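Local coordinates for conserved hypothetical protein (PDB 2FEX) that is of unknown function but belongs to the DJ-1/PfpI family, within the class I glutamine amidotransferase-like superfamily, at residues Val30-Val42 with Val50-Val62. Residues are numbered along the deposited sequence; the frame is centred on the assembly and turned at random. Where two conformers were deposited one is given.
Sequences VEIVHATPDGMPV and VTPDTSYDALDPV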
loop_
_atom_site.group_PDB
_atom_site.type_symbol
_atom_site.label_atom_id
_atom_site.label_comp_id
_atom_site.label_asym_id
_atom_site.label_seq_id
_atom_site.Cartn_x
_atom_site.Cartn_y
_atom_site.Cartn_z
ATOM N N VAL A 30 -4.246 -10.006 14.181
ATOM C CA VAL A 30 -3.490 -11.031 13.424
ATOM C C VAL A 30 -2.000 -10.744 13.537
ATOM O O VAL A 30 -1.586 -9.574 13.479
ATOM C CB VAL A 30 -3.948 -10.997 11.944
ATOM C CG1 VAL A 30 -3.086 -11.921 11.063
ATOM C CG2 VAL A 30 -5.470 -11.298 11.864
ATOM N N GLU A 31 -1.179 -11.801 13.681
ATOM C CA GLU A 31 0.272 -11.622 13.679
ATOM C C GLU A 31 0.757 -11.720 12.232
ATOM O O GLU A 31 0.357 -12.626 11.521
ATOM C CB GLU A 31 0.969 -12.705 14.505
ATOM C CG GLU A 31 2.462 -12.459 14.679
ATOM C CD GLU A 31 3.172 -13.627 15.328
ATOM O OE1 GLU A 31 2.496 -14.418 16.056
ATOM O OE2 GLU A 31 4.392 -13.748 15.085
ATOM N N ILE A 32 1.579 -10.772 11.821
ATOM C CA ILE A 32 2.096 -10.776 10.434
ATOM C C ILE A 32 3.560 -11.107 10.508
ATOM O O ILE A 32 4.321 -10.429 11.280
ATOM C CB ILE A 32 1.902 -9.381 9.744
ATOM C CG1 ILE A 32 0.436 -8.959 9.734
ATOM C CG2 ILE A 32 2.421 -9.403 8.311
ATOM C CD1 ILE A 32 -0.442 -9.860 8.854
ATOM N N VAL A 33 3.962 -12.101 9.719
ATOM C CA VAL A 33 5.373 -12.454 9.567
ATOM C C VAL A 33 5.788 -12.057 8.145
ATOM O O VAL A 33 5.283 -12.609 7.191
ATOM C CB VAL A 33 5.565 -13.979 9.728
ATOM C CG1 VAL A 33 7.046 -14.396 9.514
ATOM C CG2 VAL A 33 5.030 -14.412 11.135
ATOM N N HIS A 34 6.750 -11.144 8.021
ATOM C CA HIS A 34 7.247 -10.786 6.707
ATOM C C HIS A 34 8.524 -11.597 6.456
ATOM O O HIS A 34 9.391 -11.693 7.339
ATOM C CB HIS A 34 7.575 -9.274 6.611
ATOM C CG HIS A 34 6.342 -8.446 6.416
ATOM N ND1 HIS A 34 5.756 -7.775 7.467
ATOM C CD2 HIS A 34 5.595 -8.189 5.317
ATOM C CE1 HIS A 34 4.673 -7.154 7.023
ATOM N NE2 HIS A 34 4.547 -7.383 5.722
ATOM N N ALA A 35 8.620 -12.127 5.258
ATOM C CA ALA A 35 9.785 -12.941 4.848
ATOM C C ALA A 35 10.339 -12.505 3.499
ATOM O O ALA A 35 9.608 -11.970 2.669
ATOM C CB ALA A 35 9.357 -14.456 4.804
ATOM N N THR A 36 11.644 -12.708 3.277
ATOM C CA THR A 36 12.252 -12.508 1.954
ATOM C C THR A 36 12.973 -13.841 1.641
ATOM O O THR A 36 13.241 -14.666 2.540
ATOM C CB THR A 36 13.273 -11.339 1.964
ATOM O OG1 THR A 36 14.325 -11.664 2.950
ATOM C CG2 THR A 36 12.588 -9.988 2.325
ATOM N N PRO A 37 13.333 -14.055 0.366
ATOM C CA PRO A 37 13.943 -15.345 -0.023
ATOM C C PRO A 37 15.158 -15.683 0.820
ATOM O O PRO A 37 15.299 -16.833 1.234
ATOM C CB PRO A 37 14.297 -15.116 -1.509
ATOM C CG PRO A 37 13.152 -14.223 -1.985
ATOM C CD PRO A 37 13.013 -13.196 -0.813
ATOM N N ASP A 38 16.024 -14.711 1.094
ATOM C CA ASP A 38 17.268 -15.005 1.866
ATOM C C ASP A 38 17.222 -14.494 3.319
ATOM O O ASP A 38 18.203 -14.679 4.077
ATOM C CB ASP A 38 18.514 -14.474 1.142
ATOM C CG ASP A 38 18.584 -12.945 1.045
ATOM O OD1 ASP A 38 17.666 -12.252 1.564
ATOM O OD2 ASP A 38 19.549 -12.464 0.374
ATOM N N GLY A 39 16.077 -13.922 3.725
ATOM C CA GLY A 39 15.931 -13.417 5.082
ATOM C C GLY A 39 16.545 -12.041 5.299
ATOM O O GLY A 39 16.485 -11.507 6.414
HETATM N N MSE A 40 17.145 -11.475 4.259
HETATM C CA MSE A 40 17.741 -10.145 4.399
HETATM C C MSE A 40 16.861 -9.075 3.737
HETATM O O MSE A 40 15.845 -9.420 3.071
HETATM C CB MSE A 40 19.210 -10.167 3.884
HETATM C CG MSE A 40 20.113 -10.976 4.872
HETATM SE SE MSE A 40 21.919 -11.112 4.359
HETATM C CE MSE A 40 21.759 -12.766 3.193
ATOM N N PRO A 41 17.199 -7.798 3.940
ATOM C CA PRO A 41 16.307 -6.711 3.489
ATOM C C PRO A 41 16.060 -6.752 1.975
ATOM O O PRO A 41 16.896 -7.260 1.174
ATOM C CB PRO A 41 17.093 -5.420 3.879
ATOM C CG PRO A 41 17.799 -5.892 5.166
ATOM C CD PRO A 41 18.350 -7.253 4.681
ATOM N N VAL A 42 14.921 -6.165 1.613
ATOM C CA VAL A 42 14.628 -5.905 0.207
ATOM C C VAL A 42 14.056 -4.496 0.042
ATOM O O VAL A 42 13.593 -3.893 1.007
ATOM C CB VAL A 42 13.578 -6.912 -0.334
ATOM C CG1 VAL A 42 14.217 -8.350 -0.363
ATOM C CG2 VAL A 42 12.254 -6.865 0.443
ATOM N N VAL A 50 12.994 -2.574 3.475
ATOM C CA VAL A 50 12.310 -3.380 4.474
ATOM C C VAL A 50 13.197 -4.499 5.021
ATOM O O VAL A 50 13.767 -5.295 4.227
ATOM C CB VAL A 50 11.062 -4.015 3.845
ATOM C CG1 VAL A 50 10.343 -4.856 4.911
ATOM C CG2 VAL A 50 10.146 -2.855 3.257
ATOM N N THR A 51 13.319 -4.556 6.349
ATOM C CA THR A 51 14.028 -5.689 6.978
ATOM C C THR A 51 12.904 -6.665 7.368
ATOM O O THR A 51 12.043 -6.347 8.216
ATOM C CB THR A 51 14.764 -5.186 8.233
ATOM O OG1 THR A 51 15.834 -4.343 7.814
ATOM C CG2 THR A 51 15.318 -6.402 9.002
ATOM N N PRO A 52 12.912 -7.882 6.797
ATOM C CA PRO A 52 11.866 -8.840 7.135
ATOM C C PRO A 52 12.119 -9.511 8.513
ATOM O O PRO A 52 13.203 -9.343 9.138
ATOM C CB PRO A 52 12.011 -9.900 6.043
ATOM C CG PRO A 52 13.519 -9.984 5.857
ATOM C CD PRO A 52 13.926 -8.476 5.886
ATOM N N ASP A 53 11.144 -10.294 8.960
ATOM C CA ASP A 53 11.311 -11.116 10.135
ATOM C C ASP A 53 12.147 -12.370 9.907
ATOM O O ASP A 53 12.877 -12.798 10.803
ATOM C CB ASP A 53 9.928 -11.561 10.629
ATOM C CG ASP A 53 9.044 -10.365 10.979
ATOM O OD1 ASP A 53 9.443 -9.634 11.943
ATOM O OD2 ASP A 53 8.033 -10.144 10.306
ATOM N N THR A 54 12.001 -12.964 8.705
ATOM C CA THR A 54 12.598 -14.270 8.491
ATOM C C THR A 54 12.808 -14.544 6.999
ATOM O O THR A 54 12.608 -13.623 6.164
ATOM C CB THR A 54 11.665 -15.337 9.178
ATOM O OG1 THR A 54 12.392 -16.550 9.345
ATOM C CG2 THR A 54 10.398 -15.536 8.341
ATOM N N SER A 55 13.271 -15.771 6.692
ATOM C CA SER A 55 13.494 -16.161 5.304
ATOM C C SER A 55 12.352 -17.110 4.901
ATOM O O SER A 55 11.663 -17.730 5.739
ATOM C CB SER A 55 14.818 -16.973 5.194
ATOM O OG SER A 55 14.775 -18.108 6.080
ATOM N N TYR A 56 12.221 -17.309 3.587
ATOM C CA TYR A 56 11.194 -18.235 3.067
ATOM C C TYR A 56 11.409 -19.645 3.649
ATOM O O TYR A 56 10.433 -20.326 3.980
ATOM C CB TYR A 56 11.300 -18.352 1.557
ATOM C CG TYR A 56 10.715 -17.205 0.746
ATOM C CD1 TYR A 56 10.469 -15.947 1.327
ATOM C CD2 TYR A 56 10.534 -17.367 -0.658
ATOM C CE1 TYR A 56 9.961 -14.887 0.514
ATOM C CE2 TYR A 56 10.057 -16.354 -1.463
ATOM C CZ TYR A 56 9.789 -15.111 -0.895
ATOM O OH TYR A 56 9.309 -14.096 -1.660
ATOM N N ASP A 57 12.679 -20.072 3.773
ATOM C CA ASP A 57 12.919 -21.453 4.133
ATOM C C ASP A 57 12.600 -21.692 5.624
ATOM O O ASP A 57 12.499 -22.843 6.036
ATOM C CB ASP A 57 14.366 -21.817 3.832
ATOM C CG ASP A 57 15.336 -20.893 4.549
ATOM O OD1 ASP A 57 15.532 -19.742 4.087
ATOM O OD2 ASP A 57 15.847 -21.285 5.603
ATOM N N ALA A 58 12.419 -20.625 6.396
ATOM C CA ALA A 58 12.046 -20.787 7.794
ATOM C C ALA A 58 10.530 -20.733 8.026
ATOM O O ALA A 58 10.072 -20.898 9.187
ATOM C CB ALA A 58 12.723 -19.701 8.666
ATOM N N LEU A 59 9.756 -20.482 6.981
ATOM C CA LEU A 59 8.306 -20.404 7.170
ATOM C C LEU A 59 7.750 -21.827 7.353
ATOM O O LEU A 59 7.923 -22.689 6.456
ATOM C CB LEU A 59 7.659 -19.739 5.943
ATOM C CG LEU A 59 8.064 -18.285 5.708
ATOM C CD1 LEU A 59 7.407 -17.804 4.415
ATOM C CD2 LEU A 59 7.542 -17.383 6.920
ATOM N N ASP A 60 7.080 -22.076 8.483
ATOM C CA ASP A 60 6.603 -23.416 8.784
ATOM C C ASP A 60 5.062 -23.354 8.902
ATOM O O ASP A 60 4.527 -22.635 9.760
ATOM C CB ASP A 60 7.264 -23.883 10.073
ATOM C CG ASP A 60 6.977 -25.313 10.382
ATOM O OD1 ASP A 60 5.923 -25.805 9.905
ATOM O OD2 ASP A 60 7.792 -25.920 11.143
ATOM N N PRO A 61 4.370 -24.078 8.026
ATOM C CA PRO A 61 2.890 -24.017 8.035
ATOM C C PRO A 61 2.267 -24.617 9.302
ATOM O O PRO A 61 1.078 -24.419 9.558
ATOM C CB PRO A 61 2.492 -24.768 6.752
ATOM C CG PRO A 61 3.610 -25.829 6.634
ATOM C CD PRO A 61 4.856 -25.005 6.993
ATOM N N VAL A 62 3.034 -25.343 10.133
ATOM C CA VAL A 62 2.490 -25.821 11.401
ATOM C C VAL A 62 1.971 -24.625 12.215
ATOM O O VAL A 62 0.949 -24.733 12.890
ATOM C CB VAL A 62 3.557 -26.675 12.171
ATOM C CG1 VAL A 62 3.118 -26.992 13.602
ATOM C CG2 VAL A 62 3.834 -27.928 11.393
HETATM O O HOH W 1 6.473 -7.943 10.141
#
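Asp53 reaches back to the backbone of His34. Its OD2 takes the N-H of His34 at 2.8 Å through the anti lone pair, nearly straight (170°). Its own N and that of Thr54 both donate to His34 O, the latter in the carbonyl plane. With CG anti to the carbonyl carbon (chi1 -60°), the Asp53 carboxylate comes alongside the edge of strand 31-36. A water joins Asp53 OD2 to His34 ND1, lying in the plane of the imidazole at its edge.

Pro52 lies across Thr36 at about a right angle. Its CG sits 3.5 Å from Thr36 OG1, and its CB meets Thr36 CG2. Thr36 OG1, placed between its backbone N and carbonyl carbon (chi1 59°), donates to Met40 O at 2.7 Å. This bond ties the turn back to the strand end; residue 40 is a selenomethionine.

Pro37 packs over one face of the Tyr56 ring. Its CA is 3.8 Å from the ring centroid, a CH-pi contact, and its CG is 3.6 Å from Tyr56 CZ. The Tyr56 hydroxyl is hydrogen-bonded to Leu8 O. Ala35 CB fits among Thr54 CG2, Tyr56 CD1 and Leu59 CD1. Val33 CG1 extends this apolar patch to Thr54 CG2 and Leu59 CD2.

Ala35 pairs with Thr54 and Thr36 with Ser55 in parallel register, and Thr36 N donates to Thr54 O. Strand 54-55 is the outer edge of the central sheet within the chain. Val42 and Val50 form an antiparallel hydrogen-bonded pair at the base of a hairpin. Val50 and Thr51 also pair antiparallel with a strand of the second subunit. The parallel edge strand and the hairpin that carries its sheet into the second subunit are part of the alpha/beta sandwich of this DJ-1/PfpI family member.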